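Local structure of A223 penton protein C-terminal domain-containing protein (Sulfolobus turreted icosahedral virus 1, 6BO3) at residues 53-58 and 109-114; 89-94 and 125-130. The protein is a turret protein of an archaeal virus and probably helps build the turrets at the vertices of its icosahedral capsid. The protein carries 1 engineered substitution. All coordinates share one frame; numbering follows the deposited sequence.

Interaction 1 of 2, residues 53-58 and 109-114; sequences GQAVID and VSSNVK
In S111 the hydroxyl sits beside its own backbone N (chi1 -69°), which turns OG toward the chain leaving G53. In I57, CG1 lies between the backbone N and the carbonyl carbon (chi1 56°), and CD1 reaches toward V113. Both serve a crossover of the jelly-roll sandwich: here the chain leaves strand 44-53 of one sheet for strand 57-62 of the other. G53 and S111 still form an antiparallel non-hydrogen-bonded pair. With no side chain on G53, their CA atoms come within 4.0 Å. Two bonds then hold the turning chain. Q54 N donates to S110 O at 3.0 Å. A55 N donates to S111 OG at 2.9 Å. N51 braces the same spot: its ND2 bonds A55 O, and its OD1 makes a weak hydrogen bond with S111 OG. V109 packs on the turn, with CG2 4.0 Å from A55 CB. Beyond the turn the two sheets face each other through I57 and V113. These meet tip to tip in the sandwich interior, where both also touch L49 and V28, with I57 CD1 3.9 Å from V113 CG2.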
ATOM      1  N   GLY A  53      -2.640   9.025  -8.293  1.00 32.41           N
ATOM      2  CA  GLY A  53      -3.577  10.115  -8.420  1.00 35.30           C
ATOM      3  C   GLY A  53      -4.704   9.745  -9.345  1.00 35.69           C
ATOM      4  O   GLY A  53      -4.905   8.554  -9.667  1.00 37.24           O
ATOM      5  N   GLN A  54      -5.388  10.779  -9.820  1.00 37.15           N
ATOM      6  CA  GLN A  54      -6.708  10.652 -10.438  1.00 38.72           C
ATOM      7  C   GLN A  54      -6.719  10.728 -11.964  1.00 35.07           C
ATOM      8  O   GLN A  54      -7.779  10.582 -12.564  1.00 37.59           O
ATOM      9  CB  GLN A  54      -7.638  11.745  -9.892  1.00 42.89           C
ATOM     10  CG  GLN A  54      -7.965  11.605  -8.415  1.00 45.41           C
ATOM     11  CD  GLN A  54      -6.768  11.872  -7.512  1.00 47.01           C
ATOM     12  OE1 GLN A  54      -6.057  12.871  -7.678  1.00 52.89           O
ATOM     13  NE2 GLN A  54      -6.538  10.980  -6.549  1.00 46.52           N
ATOM     14  N   ALA A  55      -5.574  10.991 -12.587  1.00 33.49           N
ATOM     15  CA  ALA A  55      -5.520  11.102 -14.039  1.00 31.84           C
ATOM     16  C   ALA A  55      -5.315   9.732 -14.622  1.00 30.41           C
ATOM     17  O   ALA A  55      -4.414   9.024 -14.212  1.00 27.78           O
ATOM     18  CB  ALA A  55      -4.390  12.007 -14.485  1.00 31.47           C
ATOM     19  N   VAL A  56      -6.147   9.378 -15.589  1.00 31.91           N
ATOM     20  CA  VAL A  56      -5.878   8.220 -16.434  1.00 30.74           C
ATOM     21  C   VAL A  56      -4.675   8.562 -17.296  1.00 30.21           C
ATOM     22  O   VAL A  56      -4.589   9.676 -17.827  1.00 28.66           O
ATOM     23  CB  VAL A  56      -7.060   7.914 -17.346  1.00 31.63           C
ATOM     24  CG1 VAL A  56      -6.716   6.794 -18.325  1.00 32.70           C
ATOM     25  CG2 VAL A  56      -8.279   7.554 -16.518  1.00 33.89           C
ATOM     26  N   ILE A  57      -3.755   7.613 -17.437  1.00 29.18           N
ATOM     27  CA  ILE A  57      -2.547   7.834 -18.211  1.00 26.78           C
ATOM     28  C   ILE A  57      -2.357   6.724 -19.232  1.00 27.26           C
ATOM     29  O   ILE A  57      -2.824   5.571 -19.041  1.00 28.32           O
ATOM     30  CB  ILE A  57      -1.259   7.984 -17.341  1.00 27.47           C
ATOM     31  CG1 ILE A  57      -1.028   6.785 -16.407  1.00 25.59           C
ATOM     32  CG2 ILE A  57      -1.285   9.258 -16.500  1.00 26.88           C
ATOM     33  CD1 ILE A  57       0.348   6.783 -15.766  1.00 28.39           C
ATOM     34  N   ASP A  58      -1.716   7.106 -20.330  1.00 26.42           N
ATOM     35  CA  ASP A  58      -1.342   6.175 -21.396  1.00 27.20           C
ATOM     36  C   ASP A  58       0.155   5.955 -21.402  1.00 26.93           C
ATOM     37  O   ASP A  58       0.948   6.912 -21.443  1.00 29.43           O
ATOM     38  CB  ASP A  58      -1.803   6.675 -22.759  1.00 29.08           C
ATOM     39  CG  ASP A  58      -3.276   7.004 -22.786  1.00 32.70           C
ATOM     40  OD1 ASP A  58      -4.098   6.163 -22.348  1.00 32.95           O
ATOM     41  OD2 ASP A  58      -3.607   8.119 -23.245  1.00 35.32           O
ATOM     42  N   VAL A 109      -8.092  16.863 -13.225  1.00 46.55           N
ATOM     43  CA  VAL A 109      -7.475  15.704 -12.559  1.00 40.58           C
ATOM     44  C   VAL A 109      -5.974  15.705 -12.829  1.00 39.57           C
ATOM     45  O   VAL A 109      -5.526  16.143 -13.886  1.00 37.59           O
ATOM     46  CB  VAL A 109      -8.051  14.337 -13.025  1.00 36.86           C
ATOM     47  CG1 VAL A 109      -9.525  14.193 -12.649  1.00 38.83           C
ATOM     48  CG2 VAL A 109      -7.825  14.121 -14.525  1.00 31.09           C
ATOM     49  N   SER A 110      -5.202  15.207 -11.873  1.00 40.22           N
ATOM     50  CA  SER A 110      -3.768  15.055 -12.061  1.00 39.27           C
ATOM     51  C   SER A 110      -3.283  13.821 -11.329  1.00 37.60           C
ATOM     52  O   SER A 110      -3.965  13.305 -10.433  1.00 39.48           O
ATOM     53  CB  SER A 110      -3.009  16.282 -11.551  1.00 42.01           C
ATOM     54  OG  SER A 110      -3.182  16.435 -10.154  1.00 41.98           O
ATOM     55  N   SER A 111      -2.101  13.357 -11.715  1.00 33.80           N
ATOM     56  CA  SER A 111      -1.420  12.305 -10.986  1.00 34.10           C
ATOM     57  C   SER A 111       0.044  12.634 -10.759  1.00 32.90           C
ATOM     58  O   SER A 111       0.655  13.421 -11.488  1.00 35.18           O
ATOM     59  CB  SER A 111      -1.532  10.966 -11.719  1.00 33.25           C
ATOM     60  OG  SER A 111      -2.860  10.487 -11.700  1.00 31.59           O
ATOM     61  N   ASN A 112       0.586  12.038  -9.712  1.00 31.73           N
ATOM     62  CA  ASN A 112       2.011  11.981  -9.524  1.00 33.61           C
ATOM     63  C   ASN A 112       2.435  10.616 -10.055  1.00 32.84           C
ATOM     64  O   ASN A 112       2.101   9.582  -9.482  1.00 32.77           O
ATOM     65  CB  ASN A 112       2.377  12.119  -8.054  1.00 36.81           C
ATOM     66  CG  ASN A 112       3.870  12.055  -7.825  1.00 39.29           C
ATOM     67  OD1 ASN A 112       4.657  12.372  -8.719  1.00 44.69           O
ATOM     68  ND2 ASN A 112       4.270  11.634  -6.633  1.00 41.51           N
ATOM     69  N   VAL A 113       3.145  10.624 -11.169  1.00 30.74           N
ATOM     70  CA  VAL A 113       3.551   9.391 -11.815  1.00 26.43           C
ATOM     71  C   VAL A 113       4.976   9.020 -11.379  1.00 27.03           C
ATOM     72  O   VAL A 113       5.923   9.810 -11.565  1.00 27.12           O
ATOM     73  CB  VAL A 113       3.400   9.541 -13.338  1.00 25.42           C
ATOM     74  CG1 VAL A 113       3.959   8.325 -14.053  1.00 26.42           C
ATOM     75  CG2 VAL A 113       1.937   9.736 -13.693  1.00 27.74           C
ATOM     76  N   LYS A 114       5.112   7.851 -10.736  1.00 25.09           N
ATOM     77  CA  LYS A 114       6.387   7.415 -10.178  1.00 26.90           C
ATOM     78  C   LYS A 114       6.949   6.214 -10.922  1.00 26.42           C
ATOM     79  O   LYS A 114       6.249   5.201 -11.121  1.00 29.68           O
ATOM     80  CB  LYS A 114       6.282   7.052  -8.693  1.00 29.58           C
ATOM     81  CG  LYS A 114       5.578   8.052  -7.804  1.00 34.70           C
ATOM     82  CD  LYS A 114       5.044   7.337  -6.567  1.00 39.58           C
ATOM     83  CE  LYS A 114       5.355   8.068  -5.281  1.00 47.14           C
ATOM     84  NZ  LYS A 114       5.431   7.093  -4.159  1.00 48.79           N
TER

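Interaction 2 of 2, residues 89-94 and 125-130; sequences FYNVPI and VPSQIS
Y90 pairs with Q128 and F89 with I129, where strand 128-133 forms an edge of the five-stranded sheet of the jelly roll. Y90 N donates to Q128 O at 2.8 Å. Q128 N returns a bond to Y90 O at 2.9 Å. The chain then turns a corner at Y90 and N91. N91 and V92 both face F45, which makes a G1 beta bulge. The tight part lies at this bulge. V92 CG2 stands beside its own backbone N (chi1 -178° places CG1 anti to it) and comes unusually close to Q128 O, at 3.0 Å. The same methyl is 3.8 Å from I129 CG2, and the two side chains cross at about a right angle. N91 is firmly placed: its OD1 accepts from F123 N and S44 OG, while its ND2 makes a weak bond to V125 O. The Y90 side is more exposed: Y90, V125 and P126 lie toward solvent. There Y90 and V125 cross at about a right angle, with Y90 CE1 3.5 Å from V125 CG2. N91 CB covers one face of the Y90 ring. P126 O is nonetheless buried, near Y90 CD1 (3.5 Å), and has no polar partner. Back at the bulge itself, S127 OG donates to N91 O at 2.6 Å.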
ATOM      1  N   PHE A  89       6.981  -4.289 -13.905  1.00 24.18           N
ATOM      2  CA  PHE A  89       7.899  -4.769 -14.918  1.00 23.74           C
ATOM      3  C   PHE A  89       8.816  -5.798 -14.296  1.00 23.91           C
ATOM      4  O   PHE A  89       9.369  -5.591 -13.193  1.00 22.55           O
ATOM      5  CB  PHE A  89       8.793  -3.631 -15.452  1.00 21.67           C
ATOM      6  CG  PHE A  89       8.040  -2.468 -16.050  1.00 21.66           C
ATOM      7  CD1 PHE A  89       8.003  -2.271 -17.424  1.00 22.63           C
ATOM      8  CD2 PHE A  89       7.430  -1.534 -15.237  1.00 25.35           C
ATOM      9  CE1 PHE A  89       7.340  -1.183 -17.973  1.00 24.49           C
ATOM     10  CE2 PHE A  89       6.746  -0.450 -15.777  1.00 24.32           C
ATOM     11  CZ  PHE A  89       6.714  -0.268 -17.153  1.00 24.72           C
ATOM     12  N   TYR A  90       9.018  -6.895 -15.016  1.00 25.59           N
ATOM     13  CA  TYR A  90      10.125  -7.786 -14.712  1.00 25.38           C
ATOM     14  C   TYR A  90      10.929  -8.116 -15.972  1.00 24.64           C
ATOM     15  O   TYR A  90      10.428  -8.801 -16.878  1.00 25.35           O
ATOM     16  CB  TYR A  90       9.680  -9.095 -14.024  1.00 27.62           C
ATOM     17  CG  TYR A  90      10.882  -9.966 -13.728  1.00 27.89           C
ATOM     18  CD1 TYR A  90      11.086 -11.178 -14.394  1.00 31.15           C
ATOM     19  CD2 TYR A  90      11.863  -9.543 -12.832  1.00 27.37           C
ATOM     20  CE1 TYR A  90      12.211 -11.951 -14.147  1.00 31.62           C
ATOM     21  CE2 TYR A  90      12.987 -10.300 -12.582  1.00 26.59           C
ATOM     22  CZ  TYR A  90      13.160 -11.506 -13.241  1.00 30.61           C
ATOM     23  OH  TYR A  90      14.272 -12.259 -12.989  1.00 30.23           O
ATOM     24  N   ASN A  91      12.179  -7.658 -15.988  1.00 24.23           N
ATOM     25  CA  ASN A  91      13.164  -7.969 -17.038  1.00 25.75           C
ATOM     26  C   ASN A  91      12.594  -7.594 -18.419  1.00 25.85           C
ATOM     27  O   ASN A  91      12.665  -8.372 -19.359  1.00 25.54           O
ATOM     28  CB  ASN A  91      13.619  -9.453 -16.958  1.00 26.75           C
ATOM     29  CG  ASN A  91      14.808  -9.784 -17.891  1.00 29.16           C
ATOM     30  OD1 ASN A  91      15.827  -9.105 -17.885  1.00 29.80           O
ATOM     31  ND2 ASN A  91      14.674 -10.851 -18.677  1.00 33.25           N
ATOM     32  N   VAL A  92      12.038  -6.384 -18.542  1.00 23.35           N
ATOM     33  CA  VAL A  92      11.336  -6.007 -19.778  1.00 24.47           C
ATOM     34  C   VAL A  92      12.322  -5.223 -20.662  1.00 25.23           C
ATOM     35  O   VAL A  92      12.842  -4.188 -20.230  1.00 26.65           O
ATOM     36  CB  VAL A  92      10.053  -5.170 -19.478  1.00 23.23           C
ATOM     37  CG1 VAL A  92       9.304  -4.816 -20.747  1.00 25.70           C
ATOM     38  CG2 VAL A  92       9.104  -5.907 -18.508  1.00 24.33           C
ATOM     39  N   PRO A  93      12.598  -5.714 -21.886  1.00 31.00           N
ATOM     40  CA  PRO A  93      13.512  -5.000 -22.768  1.00 31.39           C
ATOM     41  C   PRO A  93      12.775  -3.804 -23.359  1.00 33.74           C
ATOM     42  O   PRO A  93      11.851  -3.961 -24.150  1.00 37.16           O
ATOM     43  CB  PRO A  93      13.881  -6.042 -23.828  1.00 34.29           C
ATOM     44  CG  PRO A  93      12.727  -6.988 -23.867  1.00 35.98           C
ATOM     45  CD  PRO A  93      11.960  -6.853 -22.575  1.00 34.47           C
ATOM     46  N   ILE A  94      13.148  -2.620 -22.903  1.00 34.22           N
ATOM     47  CA  ILE A  94      12.477  -1.386 -23.278  1.00 35.82           C
ATOM     48  C   ILE A  94      13.607  -0.423 -23.527  1.00 35.03           C
ATOM     49  O   ILE A  94      14.573  -0.437 -22.773  1.00 30.48           O
ATOM     50  CB  ILE A  94      11.646  -0.793 -22.117  1.00 38.89           C
ATOM     51  CG1 ILE A  94      10.525  -1.726 -21.689  1.00 41.77           C
ATOM     52  CG2 ILE A  94      11.064   0.560 -22.508  1.00 39.07           C
ATOM     53  CD1 ILE A  94       9.853  -1.297 -20.401  1.00 42.42           C
ATOM     54  N   VAL A 125      15.806 -14.877 -18.568  1.00 44.56           N
ATOM     55  CA  VAL A 125      14.594 -15.302 -17.868  1.00 45.48           C
ATOM     56  C   VAL A 125      13.422 -14.603 -18.551  1.00 42.57           C
ATOM     57  O   VAL A 125      13.651 -13.667 -19.313  1.00 37.74           O
ATOM     58  CB  VAL A 125      14.643 -14.954 -16.367  1.00 43.53           C
ATOM     59  CG1 VAL A 125      15.838 -15.635 -15.711  1.00 49.89           C
ATOM     60  CG2 VAL A 125      14.681 -13.445 -16.138  1.00 40.81           C
ATOM     61  N   PRO A 126      12.177 -15.075 -18.319  1.00 43.50           N
ATOM     62  CA  PRO A 126      10.975 -14.448 -18.880  1.00 42.13           C
ATOM     63  C   PRO A 126      10.899 -12.924 -18.698  1.00 34.53           C
ATOM     64  O   PRO A 126      11.326 -12.406 -17.676  1.00 34.39           O
ATOM     65  CB  PRO A 126       9.826 -15.117 -18.096  1.00 46.28           C
ATOM     66  CG  PRO A 126      10.440 -16.229 -17.295  1.00 49.37           C
ATOM     67  CD  PRO A 126      11.856 -16.396 -17.752  1.00 48.42           C
ATOM     68  N   SER A 127      10.353 -12.222 -19.685  1.00 31.60           N
ATOM     69  CA  SER A 127      10.056 -10.794 -19.537  1.00 28.48           C
ATOM     70  C   SER A 127       8.566 -10.680 -19.296  1.00 27.89           C
ATOM     71  O   SER A 127       7.779 -11.330 -19.963  1.00 27.54           O
ATOM     72  CB  SER A 127      10.446 -10.015 -20.791  1.00 28.25           C
ATOM     73  OG  SER A 127      11.820 -10.183 -21.023  1.00 31.46           O
ATOM     74  N   GLN A 128       8.159  -9.876 -18.329  1.00 26.97           N
ATOM     75  CA  GLN A 128       6.747  -9.854 -17.968  1.00 27.65           C
ATOM     76  C   GLN A 128       6.333  -8.480 -17.505  1.00 25.79           C
ATOM     77  O   GLN A 128       7.162  -7.711 -17.010  1.00 23.53           O
ATOM     78  CB  GLN A 128       6.435 -10.873 -16.865  1.00 29.95           C
ATOM     79  CG  GLN A 128       6.738 -12.313 -17.215  1.00 33.51           C
ATOM     80  CD  GLN A 128       6.433 -13.263 -16.074  1.00 37.91           C
ATOM     81  OE1 GLN A 128       6.876 -13.058 -14.949  1.00 41.86           O
ATOM     82  NE2 GLN A 128       5.692 -14.315 -16.366  1.00 36.05           N
ATOM     83  N   ILE A 129       5.054  -8.175 -17.709  1.00 25.67           N
ATOM     84  CA  ILE A 129       4.401  -7.032 -17.068  1.00 24.22           C
ATOM     85  C   ILE A 129       3.141  -7.523 -16.358  1.00 25.28           C
ATOM     86  O   ILE A 129       2.627  -8.606 -16.647  1.00 24.71           O
ATOM     87  CB  ILE A 129       4.086  -5.846 -18.037  1.00 24.84           C
ATOM     88  CG1 ILE A 129       3.127  -6.251 -19.171  1.00 26.93           C
ATOM     89  CG2 ILE A 129       5.374  -5.244 -18.589  1.00 24.16           C
ATOM     90  CD1 ILE A 129       2.663  -5.076 -20.021  1.00 28.27           C
ATOM     91  N   SER A 130       2.684  -6.757 -15.375  1.00 24.87           N
ATOM     92  CA  SER A 130       1.391  -7.018 -14.765  1.00 25.99           C
ATOM     93  C   SER A 130       0.861  -5.684 -14.312  1.00 25.47           C
ATOM     94  O   SER A 130       1.591  -4.703 -14.276  1.00 26.17           O
ATOM     95  CB  SER A 130       1.460  -8.020 -13.591  1.00 30.11           C
ATOM     96  OG  SER A 130       2.225  -7.514 -12.510  1.00 29.14           O
TER

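Both contacts reach the five-stranded sheet of the same jelly roll, at different ends of it. Strand 44-53 lies between strands 111-120 and 85-93. Interaction 1 sits where it ends, at G53; interaction 2 lies by its start, near F45 and S46. The centres are 23 Å apart and the nearest atoms about 7 Å, so the two do not touch. Each marks a place where the chain leaves this sheet for the four-stranded one, toward strand 57-62 in interaction 1 and toward strand 96-101 in interaction 2. Their segments alternate along the chain. The sandwich interior connects them: L49 is touched by I57 and V113 of interaction 1 and by F89 of interaction 2.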